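Local coordinates for tail spike protein gp49 (Pseudomonas phage LKA1, PDB 4RU4), which probably cleaves the O-specific polysaccharide of the Pseudomonas surface as a lyase, so serving the phage as a tailspike during entry into its host, at residues Ala18-Val23 with Gln61-Ser66; Ala186-Tyr191 with Ala335-Tyr340. All blocks are in the same frame, centred on the assembly; numbering follows the deposited sequence.

How the interactions relate
Two contacts far apart in one long chain illustrate how a tailspike chain is tied to itself, near its N terminus and between domains. From the N terminus, interaction 1 closes first: 18-23, in the loop ahead of helix 38-44, meets the end of helix 55-65 after 37 intervening residues, just before the parallel strands begin. Interaction 2 opens later, in the Ig-like domain, and spans 143 residues, 64 of them in strands, before reaching a corner of the pectin lyase-like beta-helix. The two loops follow in series, neither nested nor crossed, and the centres of the two contacts lie about 42 Å apart. Interaction 1 fastens the N-terminal segment to a helix; interaction 2 joins the two domains beside a neighbouring subunit.

Interaction 1 of 2, residues Ala18-Val23 with Gln61-Ser66; sequences AQFGAV and QAAVDS
Phe20 lays its ring on the C-terminal part of helix 55-65, next to Ala62, Ala63 and Ser66, at the N-terminal end of a protein whose central domain is a parallel beta-helix. It illustrates how one aromatic ring can fasten an irregular segment to a helix that offers small residues. CG stands beside the backbone N and anti to the carbonyl carbon (chi1 -68°), and the ring reaches the helix with one face over its backbone. There the CA of Ala63 makes a CH-pi contact, 3.9 Å from the centroid of the Phe20 ring and 19° from its normal. The two methyls divide the near rim: Ala62 CB meets Phe20 CD2 at 3.8 Å, while Ala63 CB lies against CD1. Ala59, one turn earlier, also touches the Phe20 side chain, and Tyr45 OH hydrogen bonds to the carbonyl oxygen of Phe20, so this residue is held through backbone and side chain alike. At the far end of the ring, CZ approaches Ser66 CB obliquely at 4.0 Å. Ser66 turns its hydroxyl back to the helix, where OG donates in the carbonyl plane to Ala63 O at 2.7 Å, and that oxygen also accepts from Ser66 N.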
loop_
_atom_site.group_PDB
_atom_site.type_symbol
_atom_site.label_atom_id
_atom_site.label_comp_id
_atom_site.label_asym_id
_atom_site.label_seq_id
_atom_site.Cartn_x
_atom_site.Cartn_y
_atom_site.Cartn_z
ATOM N N ALA B 18 7.680 -14.980 40.758
ATOM C CA ALA B 18 7.860 -16.090 41.707
ATOM C C ALA B 18 9.060 -15.894 42.624
ATOM O O ALA B 18 8.984 -16.172 43.824
ATOM C CB ALA B 18 7.998 -17.430 40.962
ATOM N N GLN B 19 10.167 -15.410 42.064
ATOM C CA GLN B 19 11.386 -15.184 42.838
ATOM C C GLN B 19 11.170 -14.138 43.899
ATOM O O GLN B 19 11.941 -14.058 44.853
ATOM C CB GLN B 19 12.531 -14.699 41.947
ATOM C CG GLN B 19 13.054 -15.724 40.981
ATOM C CD GLN B 19 14.234 -15.191 40.187
ATOM O OE1 GLN B 19 14.273 -14.014 39.829
ATOM N NE2 GLN B 19 15.218 -16.049 39.938
ATOM N N PHE B 20 10.162 -13.293 43.698
ATOM C CA PHE B 20 9.855 -12.254 44.660
ATOM C C PHE B 20 8.600 -12.592 45.451
ATOM O O PHE B 20 8.002 -11.715 46.093
ATOM C CB PHE B 20 9.767 -10.883 43.982
ATOM C CG PHE B 20 11.088 -10.393 43.456
ATOM C CD1 PHE B 20 11.532 -10.783 42.208
ATOM C CD2 PHE B 20 11.913 -9.582 44.235
ATOM C CE1 PHE B 20 12.768 -10.360 41.714
ATOM C CE2 PHE B 20 13.170 -9.153 43.746
ATOM C CZ PHE B 20 13.583 -9.542 42.486
ATOM N N GLY B 21 8.193 -13.863 45.403
ATOM C CA GLY B 21 7.115 -14.334 46.257
ATOM C C GLY B 21 5.702 -14.367 45.691
ATOM O O GLY B 21 4.769 -14.663 46.419
ATOM N N ALA B 22 5.536 -14.094 44.395
ATOM C CA ALA B 22 4.218 -14.118 43.764
ATOM C C ALA B 22 3.511 -15.471 43.914
ATOM O O ALA B 22 4.164 -16.530 44.025
ATOM C CB ALA B 22 4.350 -13.779 42.264
ATOM N N VAL B 23 2.179 -15.436 43.871
ATOM C CA VAL B 23 1.390 -16.667 43.823
ATOM C C VAL B 23 0.844 -16.897 42.401
ATOM O O VAL B 23 1.097 -17.933 41.793
ATOM C CB VAL B 23 0.223 -16.629 44.822
ATOM C CG1 VAL B 23 -0.527 -17.979 44.833
ATOM C CG2 VAL B 23 0.736 -16.286 46.210
ATOM N N GLN B 61 5.859 -5.696 41.450
ATOM C CA GLN B 61 6.488 -4.376 41.610
ATOM C C GLN B 61 7.941 -4.508 42.043
ATOM O O GLN B 61 8.812 -3.776 41.541
ATOM C CB GLN B 61 5.712 -3.469 42.591
ATOM C CG GLN B 61 6.279 -2.047 42.653
ATOM C CD GLN B 61 6.108 -1.311 41.321
ATOM O OE1 GLN B 61 4.984 -1.068 40.876
ATOM N NE2 GLN B 61 7.220 -0.980 40.674
ATOM N N ALA B 62 8.205 -5.428 42.967
ATOM C CA ALA B 62 9.584 -5.646 43.446
ATOM C C ALA B 62 10.480 -6.181 42.330
ATOM O O ALA B 62 11.675 -5.816 42.228
ATOM C CB ALA B 62 9.614 -6.595 44.662
ATOM N N ALA B 63 9.911 -7.036 41.485
ATOM C CA ALA B 63 10.665 -7.559 40.346
ATOM C C ALA B 63 11.049 -6.429 39.391
ATOM O O ALA B 63 12.205 -6.333 38.953
ATOM C CB ALA B 63 9.852 -8.641 39.598
ATOM N N VAL B 64 10.071 -5.592 39.048
ATOM C CA VAL B 64 10.343 -4.410 38.239
ATOM C C VAL B 64 11.409 -3.548 38.907
ATOM O O VAL B 64 12.343 -3.094 38.254
ATOM C CB VAL B 64 9.062 -3.587 37.988
ATOM C CG1 VAL B 64 9.394 -2.204 37.452
ATOM C CG2 VAL B 64 8.133 -4.344 37.019
ATOM N N ASP B 65 11.266 -3.335 40.216
ATOM C CA ASP B 65 12.176 -2.476 40.960
ATOM C C ASP B 65 13.608 -2.992 40.966
ATOM O O ASP B 65 14.543 -2.234 41.198
ATOM C CB ASP B 65 11.704 -2.313 42.409
ATOM C CG ASP B 65 10.499 -1.367 42.529
ATOM O OD1 ASP B 65 10.131 -0.744 41.523
ATOM O OD2 ASP B 65 9.927 -1.258 43.630
ATOM N N SER B 66 13.777 -4.282 40.718
ATOM C CA SER B 66 15.107 -4.852 40.696
ATOM C C SER B 66 15.967 -4.241 39.582
ATOM O O SER B 66 17.196 -4.307 39.647
ATOM C CB SER B 66 15.045 -6.376 40.527
ATOM O OG SER B 66 14.868 -6.742 39.153
#

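Interaction 2 of 2, residues Ala186-Tyr191 with Ala335-Tyr340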
loop_
_atom_site.group_PDB
_atom_site.type_symbol
_atom_site.label_atom_id
_atom_site.label_comp_id
_atom_site.label_asym_id
_atom_site.label_seq_id
_atom_site.Cartn_x
_atom_site.Cartn_y
_atom_site.Cartn_z
ATOM N N ALA B 186 14.483 17.492 8.606
ATOM C CA ALA B 186 14.112 18.922 8.565
ATOM C C ALA B 186 12.941 19.255 9.503
ATOM O O ALA B 186 11.993 18.484 9.641
ATOM C CB ALA B 186 13.781 19.313 7.135
ATOM N N LEU B 187 13.020 20.412 10.157
ATOM C CA LEU B 187 11.920 20.885 10.996
ATOM C C LEU B 187 10.624 21.046 10.202
ATOM O O LEU B 187 10.642 21.574 9.088
ATOM C CB LEU B 187 12.279 22.230 11.637
ATOM C CG LEU B 187 13.389 22.273 12.707
ATOM C CD1 LEU B 187 13.592 23.712 13.137
ATOM C CD2 LEU B 187 13.086 21.385 13.955
ATOM N N TYR B 188 9.506 20.600 10.785
ATOM C CA TYR B 188 8.184 20.809 10.196
ATOM C C TYR B 188 7.757 22.277 10.290
ATOM O O TYR B 188 6.976 22.739 9.474
ATOM C CB TYR B 188 7.130 19.985 10.921
ATOM C CG TYR B 188 7.103 18.531 10.492
ATOM C CD1 TYR B 188 7.916 17.591 11.115
ATOM C CD2 TYR B 188 6.260 18.109 9.458
ATOM C CE1 TYR B 188 7.901 16.258 10.745
ATOM C CE2 TYR B 188 6.217 16.755 9.084
ATOM C CZ TYR B 188 7.058 15.849 9.732
ATOM O OH TYR B 188 7.064 14.526 9.366
ATOM N N ALA B 189 8.257 23.002 11.285
ATOM C CA ALA B 189 7.786 24.371 11.538
ATOM C C ALA B 189 8.904 25.301 11.960
ATOM O O ALA B 189 10.000 24.862 12.347
ATOM C CB ALA B 189 6.645 24.375 12.631
ATOM N N ALA B 190 8.593 26.593 11.911
ATOM C CA ALA B 190 9.509 27.649 12.304
ATOM C C ALA B 190 9.215 27.986 13.755
ATOM O O ALA B 190 8.062 27.853 14.198
ATOM C CB ALA B 190 9.256 28.895 11.420
ATOM N N TYR B 191 10.234 28.429 14.492
ATOM C CA TYR B 191 10.091 28.814 15.902
ATOM C C TYR B 191 10.824 30.123 16.186
ATOM O O TYR B 191 11.977 30.301 15.755
ATOM C CB TYR B 191 10.631 27.722 16.830
ATOM C CG TYR B 191 9.926 26.417 16.568
ATOM C CD1 TYR B 191 8.641 26.202 17.048
ATOM C CD2 TYR B 191 10.518 25.441 15.773
ATOM C CE1 TYR B 191 7.968 25.028 16.772
ATOM C CE2 TYR B 191 9.845 24.263 15.468
ATOM C CZ TYR B 191 8.567 24.057 15.972
ATOM O OH TYR B 191 7.892 22.884 15.666
ATOM N N ALA B 335 -2.689 16.920 14.568
ATOM C CA ALA B 335 -1.933 15.920 13.827
ATOM C C ALA B 335 -1.378 16.575 12.573
ATOM O O ALA B 335 -2.058 17.381 11.957
ATOM C CB ALA B 335 -2.836 14.719 13.438
ATOM N N GLU B 336 -0.145 16.242 12.197
ATOM C CA GLU B 336 0.389 16.651 10.888
ATOM C C GLU B 336 1.186 15.521 10.271
ATOM O O GLU B 336 2.038 14.948 10.954
ATOM C CB GLU B 336 1.271 17.893 11.003
ATOM C CG GLU B 336 2.098 18.170 9.752
ATOM C CD GLU B 336 2.814 19.519 9.760
ATOM O OE1 GLU B 336 3.065 20.085 10.838
ATOM O OE2 GLU B 336 3.135 20.014 8.664
ATOM N N ASP B 337 0.930 15.191 8.998
ATOM C CA ASP B 337 1.783 14.227 8.308
ATOM C C ASP B 337 1.621 12.869 8.983
ATOM O O ASP B 337 2.587 12.236 9.392
ATOM C CB ASP B 337 3.267 14.663 8.320
ATOM C CG ASP B 337 4.145 13.802 7.411
ATOM O OD1 ASP B 337 3.611 13.169 6.472
ATOM O OD2 ASP B 337 5.377 13.759 7.631
ATOM N N CYS B 338 0.379 12.436 9.135
ATOM C CA CYS B 338 0.117 11.110 9.692
ATOM C C CYS B 338 -0.810 10.366 8.739
ATOM O O CYS B 338 -1.455 10.983 7.894
ATOM C CB CYS B 338 -0.580 11.240 11.038
ATOM S SG CYS B 338 0.426 11.918 12.365
ATOM N N SER B 339 -0.928 9.039 8.897
ATOM C CA SER B 339 -1.778 8.273 7.985
ATOM C C SER B 339 -2.243 6.948 8.558
ATOM O O SER B 339 -1.633 6.416 9.509
ATOM C CB SER B 339 -1.057 8.002 6.639
ATOM O OG SER B 339 0.202 7.339 6.823
ATOM N N TYR B 340 -3.347 6.447 7.989
ATOM C CA TYR B 340 -3.748 5.029 8.095
ATOM C C TYR B 340 -3.484 4.405 6.716
ATOM O O TYR B 340 -3.819 4.992 5.687
ATOM C CB TYR B 340 -5.242 4.873 8.461
ATOM C CG TYR B 340 -5.595 5.245 9.896
ATOM C CD1 TYR B 340 -5.740 6.563 10.276
ATOM C CD2 TYR B 340 -5.794 4.260 10.867
ATOM C CE1 TYR B 340 -6.049 6.911 11.610
ATOM C CE2 TYR B 340 -6.116 4.605 12.193
ATOM C CZ TYR B 340 -6.240 5.925 12.543
ATOM O OH TYR B 340 -6.530 6.280 13.836
HETATM O O HOH W 1 5.445 21.286 7.497
HETATM O O HOH W 2 3.660 22.800 10.244
#
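Tyr188 extends from a loop of the Ig-like domain to the corner of the parallel beta-helix at Asp337, with Glu336 just before it, giving a compact example of an interdomain contact carried by one tyrosine and two acids. Its CG is anti to the carbonyl carbon (chi1 -80°), a setting that sends the ring toward the corner. OH donates to Asp337 OD2 at 2.5 Å, a short bond that uses the anti lone pair of that oxygen. OD2 lies at the ring edge, in its plane, although the carboxylate itself is turned 50° from the ring; the two side chains cross nearly at right angles, and Asp337 CB comes to 3.7 Å from Tyr188 CE2.

Glu336 instead runs past Tyr188 in the opposite direction. With CG anti to the backbone N (chi1 167°) and the chain extended beyond it, its CD comes obliquely to 3.7 Å from Tyr188 CD2. Water also joins the two residues: one water donates to Tyr188 O and to Glu336 OE2, each at 2.9 Å, and a second donates to Glu336 OE1 at 2.8 Å and only weakly to the same carbonyl.

Both acids have arginine partners outside the contact, Arg309 for Glu336 OE1 and Arg312 for Asp337 OD1, and Tyr346 of the second subunit hydrogen bonds to Tyr188 OH. The contact is thus polar, its groups held from several sides, and the phenol oxygen joins the Ig-like domain to the beta-helix of its own chain and to the second subunit.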